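Local atomic coordinates of RabGAP/TBC protein (Chlamydomonas reinhardtii, PDB entry 4P17), a protein that is of unknown function but has the all-helical TBC domain of Rab GTPase-activating proteins and comes from the flagellum. Residues Thr116-Asp121 / Asp129-Leu134; Met200-Glu205 / Ile260-Ala265; Asn84-Gly89 / Leu175-Val180. All coordinates share one frame; numbering follows the deposited sequence.

All three contacts belong to the TBC domain: an arginine carries contact 1, a phenylalanine with a leucine contact 2, and a lysine contact 3. Contact 1 is partly buried and chiefly polar: the arginine, on helix 128-144, holds two carbonyls of a loop. Contact 2, also partly buried, is purely apolar across its two segments and joins helices 201-210 and 259-271; its centre lies 30 Å from that of contact 1, on the opposite side of the chain's centre. Contact 3 is the buried one: the lysine methylenes cross helix 169-183, while the amine finds acidic partners. No helix serves two contacts, but helix 169-183 of contact 3 precedes helix 201-210 of contact 2 in the chain.

Contact 1: Thr116-Asp121 / Asp129-Leu134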
ATOM      1  N   THR A 116       5.906  18.875   3.073  1.00 17.63           N
ATOM      2  CA  THR A 116       6.914  19.644   2.391  1.00 20.15           C
ATOM      3  C   THR A 116       8.016  18.721   1.864  1.00 36.16           C
ATOM      4  O   THR A 116       8.993  19.187   1.290  1.00 20.67           O
ATOM      5  CB  THR A 116       7.497  20.712   3.298  1.00 28.93           C
ATOM      6  OG1 THR A 116       8.207  20.088   4.373  1.00 19.14           O
ATOM      7  CG2 THR A 116       6.358  21.609   3.842  1.00 14.84           C
ATOM      8  N   HIS A 117       7.871  17.408   2.024  1.00 28.48           N
ATOM      9  CA  HIS A 117       8.875  16.524   1.418  1.00 34.55           C
ATOM     10  C   HIS A 117       8.308  15.199   0.884  1.00 37.94           C
ATOM     11  O   HIS A 117       9.034  14.386   0.287  1.00 35.74           O
ATOM     12  CB  HIS A 117      10.034  16.287   2.417  1.00 19.44           C
ATOM     13  CG  HIS A 117       9.613  15.842   3.780  1.00 22.12           C
ATOM     14  ND1 HIS A 117       9.388  16.725   4.814  1.00 28.48           N
ATOM     15  CD2 HIS A 117       9.440  14.602   4.297  1.00 20.44           C
ATOM     16  CE1 HIS A 117       9.066  16.049   5.904  1.00 30.81           C
ATOM     17  NE2 HIS A 117       9.089  14.760   5.617  1.00 37.51           N
ATOM     18  N   THR A 118       7.008  15.001   1.051  1.00 25.50           N
ATOM     19  CA  THR A 118       6.327  13.906   0.373  1.00 25.35           C
ATOM     20  C   THR A 118       5.862  14.375  -1.012  1.00 27.41           C
ATOM     21  O   THR A 118       5.742  15.580  -1.245  1.00 33.43           O
ATOM     22  CB  THR A 118       5.119  13.417   1.169  1.00 30.36           C
ATOM     23  OG1 THR A 118       4.249  14.519   1.398  1.00 23.71           O
ATOM     24  CG2 THR A 118       5.545  12.826   2.517  1.00 29.00           C
ATOM     25  N   PHE A 119       5.593  13.428  -1.907  1.00 22.90           N
ATOM     26  CA  PHE A 119       5.141  13.716  -3.286  1.00 27.51           C
ATOM     27  C   PHE A 119       5.663  14.998  -3.895  1.00 24.79           C
ATOM     28  O   PHE A 119       4.891  15.880  -4.264  1.00 32.23           O
ATOM     29  CB  PHE A 119       3.624  13.750  -3.336  1.00 39.03           C
ATOM     30  CG  PHE A 119       3.022  12.491  -2.887  1.00 25.62           C
ATOM     31  CD1 PHE A 119       3.341  11.325  -3.540  1.00 20.84           C
ATOM     32  CD2 PHE A 119       2.200  12.448  -1.778  1.00 26.98           C
ATOM     33  CE1 PHE A 119       2.826  10.144  -3.140  1.00 22.46           C
ATOM     34  CE2 PHE A 119       1.683  11.244  -1.359  1.00 27.27           C
ATOM     35  CZ  PHE A 119       2.003  10.090  -2.065  1.00 17.20           C
ATOM     36  N   PRO A 120       6.981  15.102  -4.015  1.00 29.09           N
ATOM     37  CA  PRO A 120       7.490  16.306  -4.667  1.00 30.66           C
ATOM     38  C   PRO A 120       6.997  16.417  -6.112  1.00 29.05           C
ATOM     39  O   PRO A 120       6.737  17.523  -6.574  1.00 25.66           O
ATOM     40  CB  PRO A 120       9.006  16.118  -4.615  1.00 40.30           C
ATOM     41  CG  PRO A 120       9.192  14.623  -4.603  1.00 42.46           C
ATOM     42  CD  PRO A 120       8.027  14.086  -3.807  1.00 46.50           C
ATOM     43  N   ASP A 121       6.826  15.293  -6.802  1.00 12.09           N
ATOM     44  CA  ASP A 121       6.666  15.367  -8.240  1.00 18.06           C
ATOM     45  C   ASP A 121       5.283  15.034  -8.783  1.00 21.35           C
ATOM     46  O   ASP A 121       5.044  15.236  -9.971  1.00 16.05           O
ATOM     47  CB  ASP A 121       7.709  14.448  -8.907  1.00 21.21           C
ATOM     48  N   ASP A 129      -4.461  22.339  -4.049  1.00 10.17           N
ATOM     49  CA  ASP A 129      -5.670  21.562  -3.795  1.00 15.53           C
ATOM     50  C   ASP A 129      -5.343  20.165  -3.298  1.00 11.37           C
ATOM     51  O   ASP A 129      -6.050  19.635  -2.449  1.00 12.21           O
ATOM     52  CB  ASP A 129      -6.531  21.427  -5.058  1.00 14.93           C
ATOM     53  CG  ASP A 129      -7.444  22.630  -5.303  1.00 23.88           C
ATOM     54  OD1 ASP A 129      -7.399  23.602  -4.520  1.00 13.90           O
ATOM     55  OD2 ASP A 129      -8.188  22.594  -6.319  1.00 20.13           O
ATOM     56  N   GLY A 130      -4.316  19.544  -3.872  1.00  8.38           N
ATOM     57  CA  GLY A 130      -3.911  18.209  -3.434  1.00  5.90           C
ATOM     58  C   GLY A 130      -3.353  18.171  -2.011  1.00  7.04           C
ATOM     59  O   GLY A 130      -3.671  17.274  -1.219  1.00  7.88           O
ATOM     60  N   ARG A 131      -2.499  19.128  -1.683  1.00  6.74           N
ATOM     61  CA  ARG A 131      -2.023  19.296  -0.315  1.00  7.80           C
ATOM     62  C   ARG A 131      -3.200  19.529   0.645  1.00  9.03           C
ATOM     63  O   ARG A 131      -3.249  18.969   1.739  1.00  7.69           O
ATOM     64  CB  ARG A 131      -1.041  20.461  -0.237  1.00  4.56           C
ATOM     65  CG  ARG A 131       0.210  20.284  -1.063  1.00  8.04           C
ATOM     66  CD  ARG A 131       1.068  19.134  -0.563  1.00  8.91           C
ATOM     67  NE  ARG A 131       2.292  19.029  -1.347  1.00 12.31           N
ATOM     68  CZ  ARG A 131       2.991  17.919  -1.521  1.00 16.26           C
ATOM     69  NH1 ARG A 131       2.613  16.784  -0.949  1.00 17.63           N
ATOM     70  NH2 ARG A 131       4.079  17.968  -2.274  1.00 13.82           N
ATOM     71  N   ALA A 132      -4.168  20.338   0.223  1.00  8.60           N
ATOM     72  CA  ALA A 132      -5.272  20.694   1.137  1.00  8.48           C
ATOM     73  C   ALA A 132      -6.167  19.508   1.361  1.00  6.77           C
ATOM     74  O   ALA A 132      -6.583  19.242   2.480  1.00  8.77           O
ATOM     75  CB  ALA A 132      -6.064  21.859   0.619  1.00  6.39           C
ATOM     76  N   ALA A 133      -6.421  18.762   0.297  1.00  5.77           N
ATOM     77  CA  ALA A 133      -7.224  17.546   0.386  1.00  6.52           C
ATOM     78  C   ALA A 133      -6.596  16.517   1.295  1.00  6.80           C
ATOM     79  O   ALA A 133      -7.243  15.950   2.161  1.00 10.67           O
ATOM     80  CB  ALA A 133      -7.419  16.960  -1.007  1.00  5.02           C
ATOM     81  N   LEU A 134      -5.298  16.320   1.133  1.00  4.59           N
ATOM     82  CA  LEU A 134      -4.589  15.334   1.918  1.00  7.03           C
ATOM     83  C   LEU A 134      -4.593  15.752   3.383  1.00  6.93           C
ATOM     84  O   LEU A 134      -4.772  14.945   4.296  1.00  8.41           O
ATOM     85  CB  LEU A 134      -3.185  15.186   1.356  1.00  5.10           C
ATOM     86  CG  LEU A 134      -2.259  14.162   2.002  1.00 16.64           C
ATOM     87  CD1 LEU A 134      -1.551  13.349   0.941  1.00 17.65           C
ATOM     88  CD2 LEU A 134      -1.284  14.897   2.832  1.00 18.09           C
TER
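R131 reaches from helix 128-144 to the loop 116-121 and closes on two consecutive backbone carbonyls. Its chain bends at chi2 (-65°) and then runs extended through chi3, which carries the guanidinium to the loop. The hydrogen bonds make most of the contact. NH2 of R131 donates to O of T118 at 3.1 Å and to O of F119 at 3.0 Å, while NH1 of R131 adds a weak bond to O of T118 at 3.4 Å. The T118 oxygen thus receives NH2 and, weakly, NH1. The two NH2 bonds differ in quality: the donor is tilted 22° from the T118 carbonyl plane but stands 62° above that of F119, away from a lone pair. One nitrogen can serve both oxygens because F119 adopts a left-handed backbone conformation, which turns successive carbonyls to nearly the same side.

Van der Waals contacts are fewer. NH1 of R131 lies near the plane of the F119 ring, at its edge, and CD1 of L134 approaches CE2 of F119 obliquely at 4.5 Å.

D114 and H117 appear to fit the IxxDxxR motif of TBC domains, with histidine in the arginine's place; the carbonyls R131 binds follow directly after it. OG1 of T118 is bonded to OD1 of N155 on helix 153-164 and to O of D114 at the end of helix 108-114. F119 packs on L160, and L134 on N155 and L162, all of helix 153-164.

Contact 2: Met200-Glu205 / Ile260-Ala265; sequences MRALDE and ILFRVA
F262 and A202 meet as ring and methyl, and L203 packs on A265 beside them; these two pairs join helix 201-210 to helix 259-271 without a hydrogen bond between the segments. The short axes approach to 9.4 Å and run roughly alongside in the same N-to-C sense, with a signed crossing angle of -30°. The closest CA atoms are those of L203 and F262, 5.7 Å apart.

Traced outward from CB, the F262 side chain meets its partner at the first ring atom. CG sits between the backbone N and the carbonyl carbon (chi1 63°), which swings the ring to the flank of its helix, one face turned to A202. CG of F262 is 4.0 Å from CB of A202, and CD2 of F262 comes nearer, to 3.8 Å. Farther along the same side of the ring, CE2 of F262 is still 4.2 Å from that methyl. The centroid evidence agrees: CB of A202 is 4.1 Å from the ring centre and 21° off its normal, a CH-pi contact over one face, offset toward the rim.

L203 provides the second patch. Both of its branches touch one methyl, CD1 of L203 lying 3.9 Å from CB of A265 and CD2 of L203 lying 4.0 Å from it. Both branch tips face the A265 methyl from the same side.

Nothing in the geometry ties this apolar interface to a catalytic role; it is packing between two TBC helices. Helix 226-234 extends it, since Y233 touches both L203 and F262, while V264, on another side of the same helix as F262, packs against helices 243-256 and 299-306.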
ATOM      1  N   MET A 200       7.670  -8.433  11.567  1.00 27.28           N
ATOM      2  CA  MET A 200       9.114  -8.508  11.356  1.00 20.40           C
ATOM      3  C   MET A 200       9.647  -9.853  11.841  1.00 16.61           C
ATOM      4  O   MET A 200      10.548 -10.441  11.240  1.00 14.42           O
ATOM      5  CB  MET A 200       9.806  -7.348  12.086  1.00 12.85           C
ATOM      6  CG  MET A 200      11.178  -6.977  11.546  1.00 21.74           C
ATOM      7  SD  MET A 200      11.149  -6.196   9.916  1.00 23.21           S
ATOM      8  CE  MET A 200      10.442  -4.599  10.280  1.00 25.67           C
ATOM      9  N   ARG A 201       9.073 -10.358  12.929  1.00 19.74           N
ATOM     10  CA  ARG A 201       9.343 -11.726  13.367  1.00 12.59           C
ATOM     11  C   ARG A 201       9.102 -12.702  12.232  1.00  9.24           C
ATOM     12  O   ARG A 201       9.872 -13.646  11.997  1.00 15.33           O
ATOM     13  CB  ARG A 201       8.445 -12.102  14.551  1.00 18.26           C
ATOM     14  N   ALA A 202       8.005 -12.481  11.530  1.00 13.69           N
ATOM     15  CA  ALA A 202       7.587 -13.411  10.512  1.00 12.61           C
ATOM     16  C   ALA A 202       8.577 -13.357   9.348  1.00 12.87           C
ATOM     17  O   ALA A 202       9.019 -14.385   8.825  1.00  8.48           O
ATOM     18  CB  ALA A 202       6.154 -13.084  10.053  1.00 13.74           C
ATOM     19  N   LEU A 203       8.923 -12.142   8.939  1.00 15.45           N
ATOM     20  CA  LEU A 203       9.823 -11.968   7.822  1.00 14.47           C
ATOM     21  C   LEU A 203      11.210 -12.586   8.098  1.00 10.51           C
ATOM     22  O   LEU A 203      11.798 -13.249   7.233  1.00  8.86           O
ATOM     23  CB  LEU A 203       9.937 -10.464   7.503  1.00 11.78           C
ATOM     24  CG  LEU A 203      10.792 -10.090   6.298  1.00  8.18           C
ATOM     25  CD1 LEU A 203      10.297 -10.786   5.028  1.00  6.71           C
ATOM     26  CD2 LEU A 203      10.822  -8.584   6.121  1.00 11.41           C
ATOM     27  N   ASP A 204      11.757 -12.379   9.288  1.00 12.04           N
ATOM     28  CA  ASP A 204      13.074 -12.944   9.597  1.00 13.12           C
ATOM     29  C   ASP A 204      12.993 -14.480   9.574  1.00 14.08           C
ATOM     30  O   ASP A 204      13.906 -15.152   9.110  1.00 12.81           O
ATOM     31  CB  ASP A 204      13.573 -12.446  10.958  1.00 21.29           C
ATOM     32  CG  ASP A 204      15.072 -12.669  11.169  1.00 33.03           C
ATOM     33  OD1 ASP A 204      15.880 -12.545  10.212  1.00 26.81           O
ATOM     34  OD2 ASP A 204      15.443 -12.968  12.318  1.00 38.53           O
ATOM     35  N   GLU A 205      11.888 -15.039  10.054  1.00 10.69           N
ATOM     36  CA  GLU A 205      11.717 -16.485  10.017  1.00 10.67           C
ATOM     37  C   GLU A 205      11.658 -16.922   8.582  1.00 11.62           C
ATOM     38  O   GLU A 205      12.351 -17.872   8.182  1.00 10.17           O
ATOM     39  CB  GLU A 205      10.448 -16.947  10.739  1.00 16.30           C
ATOM     40  CG  GLU A 205      10.250 -18.464  10.710  1.00  9.92           C
ATOM     41  CD  GLU A 205      11.298 -19.206  11.532  1.00 21.31           C
ATOM     42  OE1 GLU A 205      11.825 -18.621  12.497  1.00 34.03           O
ATOM     43  OE2 GLU A 205      11.604 -20.370  11.195  1.00 28.81           O
ATOM     44  N   ILE A 260      -0.441 -10.167   4.067  1.00  7.52           N
ATOM     45  CA  ILE A 260       0.066  -9.674   2.783  1.00  5.19           C
ATOM     46  C   ILE A 260       1.375  -8.880   2.955  1.00  7.11           C
ATOM     47  O   ILE A 260       2.261  -8.882   2.087  1.00  9.84           O
ATOM     48  CB  ILE A 260      -1.026  -8.784   2.089  1.00  3.31           C
ATOM     49  CG1 ILE A 260      -2.266  -9.619   1.758  1.00 10.26           C
ATOM     50  CG2 ILE A 260      -0.502  -8.086   0.819  1.00  9.12           C
ATOM     51  CD1 ILE A 260      -1.999 -10.749   0.739  1.00  8.34           C
ATOM     52  N   LEU A 261       1.516  -8.169   4.071  1.00  5.18           N
ATOM     53  CA  LEU A 261       2.704  -7.335   4.206  1.00  8.74           C
ATOM     54  C   LEU A 261       3.956  -8.208   4.233  1.00  9.05           C
ATOM     55  O   LEU A 261       4.880  -7.961   3.463  1.00  7.25           O
ATOM     56  CB  LEU A 261       2.600  -6.473   5.442  1.00 10.20           C
ATOM     57  CG  LEU A 261       1.437  -5.469   5.378  1.00  9.34           C
ATOM     58  CD1 LEU A 261       1.435  -4.675   6.664  1.00  1.68           C
ATOM     59  CD2 LEU A 261       1.512  -4.552   4.122  1.00 13.28           C
ATOM     60  N   PHE A 262       3.979  -9.263   5.047  1.00  6.67           N
ATOM     61  CA  PHE A 262       5.217 -10.026   5.104  1.00  6.79           C
ATOM     62  C   PHE A 262       5.310 -10.939   3.873  1.00  7.20           C
ATOM     63  O   PHE A 262       6.414 -11.265   3.450  1.00  5.59           O
ATOM     64  CB  PHE A 262       5.382 -10.805   6.430  1.00  6.88           C
ATOM     65  CG  PHE A 262       4.342 -11.888   6.702  1.00  8.82           C
ATOM     66  CD1 PHE A 262       4.346 -13.081   5.992  1.00 10.61           C
ATOM     67  CD2 PHE A 262       3.414 -11.737   7.738  1.00 15.02           C
ATOM     68  CE1 PHE A 262       3.428 -14.082   6.277  1.00 13.56           C
ATOM     69  CE2 PHE A 262       2.497 -12.733   8.028  1.00 11.35           C
ATOM     70  CZ  PHE A 262       2.507 -13.908   7.321  1.00 13.80           C
ATOM     71  N   ARG A 263       4.189 -11.311   3.258  1.00  3.97           N
ATOM     72  CA  ARG A 263       4.297 -12.183   2.082  1.00  5.07           C
ATOM     73  C   ARG A 263       4.910 -11.416   0.930  1.00  5.65           C
ATOM     74  O   ARG A 263       5.720 -11.957   0.159  1.00  5.95           O
ATOM     75  CB  ARG A 263       2.946 -12.777   1.706  1.00  9.91           C
ATOM     76  CG  ARG A 263       2.572 -13.839   2.708  1.00 12.16           C
ATOM     77  CD  ARG A 263       1.153 -14.380   2.680  1.00 14.90           C
ATOM     78  NE  ARG A 263       1.070 -15.470   3.662  1.00 22.21           N
ATOM     79  CZ  ARG A 263      -0.051 -16.017   4.134  1.00 20.09           C
ATOM     80  NH1 ARG A 263      -1.241 -15.596   3.751  1.00 18.41           N
ATOM     81  NH2 ARG A 263       0.028 -16.993   5.014  1.00 17.95           N
ATOM     82  N   VAL A 264       4.543 -10.148   0.800  1.00  6.21           N
ATOM     83  CA  VAL A 264       5.097  -9.344  -0.285  1.00  4.98           C
ATOM     84  C   VAL A 264       6.571  -8.973   0.054  1.00  5.33           C
ATOM     85  O   VAL A 264       7.441  -8.928  -0.805  1.00  8.16           O
ATOM     86  CB  VAL A 264       4.236  -8.098  -0.538  1.00  6.33           C
ATOM     87  CG1 VAL A 264       4.913  -7.147  -1.530  1.00  6.10           C
ATOM     88  CG2 VAL A 264       2.908  -8.530  -1.095  1.00  4.29           C
ATOM     89  N   ALA A 265       6.831  -8.681   1.309  1.00  5.10           N
ATOM     90  CA  ALA A 265       8.185  -8.368   1.733  1.00  5.33           C
ATOM     91  C   ALA A 265       9.132  -9.532   1.426  1.00  6.91           C
ATOM     92  O   ALA A 265      10.234  -9.326   0.886  1.00  5.65           O
ATOM     93  CB  ALA A 265       8.174  -8.040   3.190  1.00  5.15           C
TER

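Contact 3: Asn84-Gly89 / Leu175-Val180; sequences NKKKAG and LLAALV
The flat group in this contact is the peptide between A177 and A178, and the aliphatic chain of K86 lies over one of its faces. CE and CD of K86 are 3.8 and 3.9 Å from N of A178, and each stands almost directly above the peptide plane. Within the all-helical TBC fold this is packing of the short helix 83-88 on helix 169-183; between the two segments it is apolar. CE of K86 touches CB of A177 at 3.8 Å, and CD of K86 touches CA of A178 at 3.8 Å and CB of A178 at 3.9 Å. CD and CE thus rest on the backbone and methyls of A177 and A178. W174, one turn earlier on that helix, also touches K86, and Y141 of helix 128-144 packs on A177.

Two successive bends, chi3 76° and chi4 68°, curl the end of K86 toward the C-terminal part of helix 169-183. There the charge is met by two carboxylates of that same helix: NZ of K86 forms salt bridges with OD2 of D182 and OE1 of E181.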
ATOM      1  N   ASN A  84     -17.196   0.633   3.527  1.00  9.51           N
ATOM      2  CA  ASN A  84     -18.594   0.978   3.185  1.00  7.22           C
ATOM      3  C   ASN A  84     -19.493   0.773   4.391  1.00 12.80           C
ATOM      4  O   ASN A  84     -20.362   1.595   4.672  1.00  9.47           O
ATOM      5  CB  ASN A  84     -19.114   0.149   2.018  1.00 13.47           C
ATOM      6  CG  ASN A  84     -18.646   0.664   0.659  1.00 16.26           C
ATOM      7  OD1 ASN A  84     -18.362   1.836   0.495  1.00 10.70           O
ATOM      8  ND2 ASN A  84     -18.540  -0.247  -0.321  1.00 14.39           N
ATOM      9  N   LYS A  85     -19.248  -0.321   5.098  1.00 13.85           N
ATOM     10  CA  LYS A  85     -20.014  -0.667   6.287  1.00 17.78           C
ATOM     11  C   LYS A  85     -19.742   0.327   7.402  1.00  9.82           C
ATOM     12  O   LYS A  85     -20.648   0.685   8.139  1.00 12.70           O
ATOM     13  CB  LYS A  85     -19.670  -2.069   6.778  1.00 18.31           C
ATOM     14  CG  LYS A  85     -20.028  -3.198   5.826  1.00 22.89           C
ATOM     15  CD  LYS A  85     -19.508  -4.556   6.329  1.00 39.25           C
ATOM     16  CE  LYS A  85     -17.981  -4.674   6.260  1.00 36.37           C
ATOM     17  NZ  LYS A  85     -17.423  -5.635   7.266  1.00 30.76           N
ATOM     18  N   LYS A  86     -18.502   0.792   7.523  1.00  9.39           N
ATOM     19  CA  LYS A  86     -18.193   1.774   8.562  1.00 10.23           C
ATOM     20  C   LYS A  86     -18.838   3.093   8.229  1.00  8.79           C
ATOM     21  O   LYS A  86     -19.432   3.724   9.111  1.00 18.27           O
ATOM     22  CB  LYS A  86     -16.681   1.962   8.734  1.00 12.29           C
ATOM     23  CG  LYS A  86     -15.963   0.694   9.102  1.00 17.78           C
ATOM     24  CD  LYS A  86     -14.485   0.872   9.034  1.00 11.38           C
ATOM     25  CE  LYS A  86     -13.984   1.667  10.233  1.00 14.50           C
ATOM     26  NZ  LYS A  86     -14.108   0.926  11.512  1.00 18.45           N
ATOM     27  N   LYS A  87     -18.737   3.510   6.965  1.00  6.53           N
ATOM     28  CA  LYS A  87     -19.370   4.735   6.521  1.00  9.58           C
ATOM     29  C   LYS A  87     -20.860   4.724   6.830  1.00 10.71           C
ATOM     30  O   LYS A  87     -21.412   5.696   7.343  1.00 14.35           O
ATOM     31  CB  LYS A  87     -19.158   4.930   5.021  1.00 11.72           C
ATOM     32  CG  LYS A  87     -19.620   6.249   4.531  1.00 20.63           C
ATOM     33  CD  LYS A  87     -19.441   6.347   3.027  1.00 23.21           C
ATOM     34  CE  LYS A  87     -20.103   7.576   2.459  1.00 28.05           C
ATOM     35  NZ  LYS A  87     -20.070   7.571   0.955  1.00 34.44           N
ATOM     36  N   ALA A  88     -21.500   3.613   6.509  1.00 10.69           N
ATOM     37  CA  ALA A  88     -22.951   3.512   6.618  1.00 14.56           C
ATOM     38  C   ALA A  88     -23.411   3.471   8.074  1.00 22.83           C
ATOM     39  O   ALA A  88     -24.589   3.702   8.351  1.00 24.32           O
ATOM     40  CB  ALA A  88     -23.444   2.288   5.874  1.00 11.19           C
ATOM     41  N   GLY A  89     -22.481   3.179   8.984  1.00 16.83           N
ATOM     42  CA  GLY A  89     -22.762   3.124  10.403  1.00 18.62           C
ATOM     43  C   GLY A  89     -22.563   4.455  11.101  1.00 21.27           C
ATOM     44  O   GLY A  89     -22.674   4.543  12.318  1.00 21.45           O
ATOM     45  N   LEU A 175     -11.541   4.498   4.089  1.00  9.51           N
ATOM     46  CA  LEU A 175     -10.595   3.403   3.808  1.00  9.32           C
ATOM     47  C   LEU A 175      -9.448   3.423   4.824  1.00  7.51           C
ATOM     48  O   LEU A 175      -9.010   2.372   5.291  1.00  7.27           O
ATOM     49  CB  LEU A 175     -10.068   3.485   2.374  1.00 10.76           C
ATOM     50  CG  LEU A 175      -9.184   2.332   1.875  1.00 10.13           C
ATOM     51  CD1 LEU A 175      -9.949   0.997   1.710  1.00  7.02           C
ATOM     52  CD2 LEU A 175      -8.584   2.711   0.529  1.00 11.27           C
ATOM     53  N   LEU A 176      -8.960   4.615   5.160  1.00  6.72           N
ATOM     54  CA  LEU A 176      -7.954   4.771   6.195  1.00  4.64           C
ATOM     55  C   LEU A 176      -8.504   4.227   7.539  1.00  6.34           C
ATOM     56  O   LEU A 176      -7.823   3.507   8.259  1.00  6.93           O
ATOM     57  CB  LEU A 176      -7.551   6.240   6.311  1.00  4.65           C
ATOM     58  CG  LEU A 176      -6.489   6.545   7.373  1.00  6.53           C
ATOM     59  CD1 LEU A 176      -5.138   5.884   7.037  1.00  8.98           C
ATOM     60  CD2 LEU A 176      -6.330   8.046   7.527  1.00  3.20           C
ATOM     61  N   ALA A 177      -9.752   4.566   7.879  1.00  4.48           N
ATOM     62  CA  ALA A 177     -10.351   4.048   9.106  1.00  5.40           C
ATOM     63  C   ALA A 177     -10.391   2.523   9.094  1.00 10.91           C
ATOM     64  O   ALA A 177      -9.980   1.863  10.063  1.00  9.84           O
ATOM     65  CB  ALA A 177     -11.773   4.599   9.281  1.00  7.08           C
ATOM     66  N   ALA A 178     -10.884   1.951   8.001  1.00 12.95           N
ATOM     67  CA  ALA A 178     -10.922   0.491   7.888  1.00  7.22           C
ATOM     68  C   ALA A 178      -9.527  -0.115   8.071  1.00  5.85           C
ATOM     69  O   ALA A 178      -9.350  -1.096   8.773  1.00  6.58           O
ATOM     70  CB  ALA A 178     -11.519   0.084   6.560  1.00  8.43           C
ATOM     71  N   LEU A 179      -8.523   0.519   7.495  1.00  8.94           N
ATOM     72  CA  LEU A 179      -7.156   0.009   7.546  1.00  3.16           C
ATOM     73  C   LEU A 179      -6.563   0.004   8.947  1.00  6.18           C
ATOM     74  O   LEU A 179      -6.040  -1.003   9.425  1.00  9.26           O
ATOM     75  CB  LEU A 179      -6.303   0.853   6.597  1.00  7.36           C
ATOM     76  CG  LEU A 179      -4.803   0.663   6.667  1.00  7.79           C
ATOM     77  CD1 LEU A 179      -4.427  -0.639   5.936  1.00  9.28           C
ATOM     78  CD2 LEU A 179      -4.088   1.840   6.065  1.00 17.41           C
ATOM     79  N   VAL A 180      -6.627   1.154   9.589  1.00  8.60           N
ATOM     80  CA  VAL A 180      -6.112   1.360  10.928  1.00 10.61           C
ATOM     81  C   VAL A 180      -6.919   0.589  11.944  1.00  8.90           C
ATOM     82  O   VAL A 180      -6.346  -0.010  12.849  1.00 10.80           O
ATOM     83  CB  VAL A 180      -6.142   2.842  11.306  1.00 10.92           C
ATOM     84  CG1 VAL A 180      -5.637   3.061  12.706  1.00 10.72           C
ATOM     85  CG2 VAL A 180      -5.313   3.644  10.336  1.00  7.44           C
TER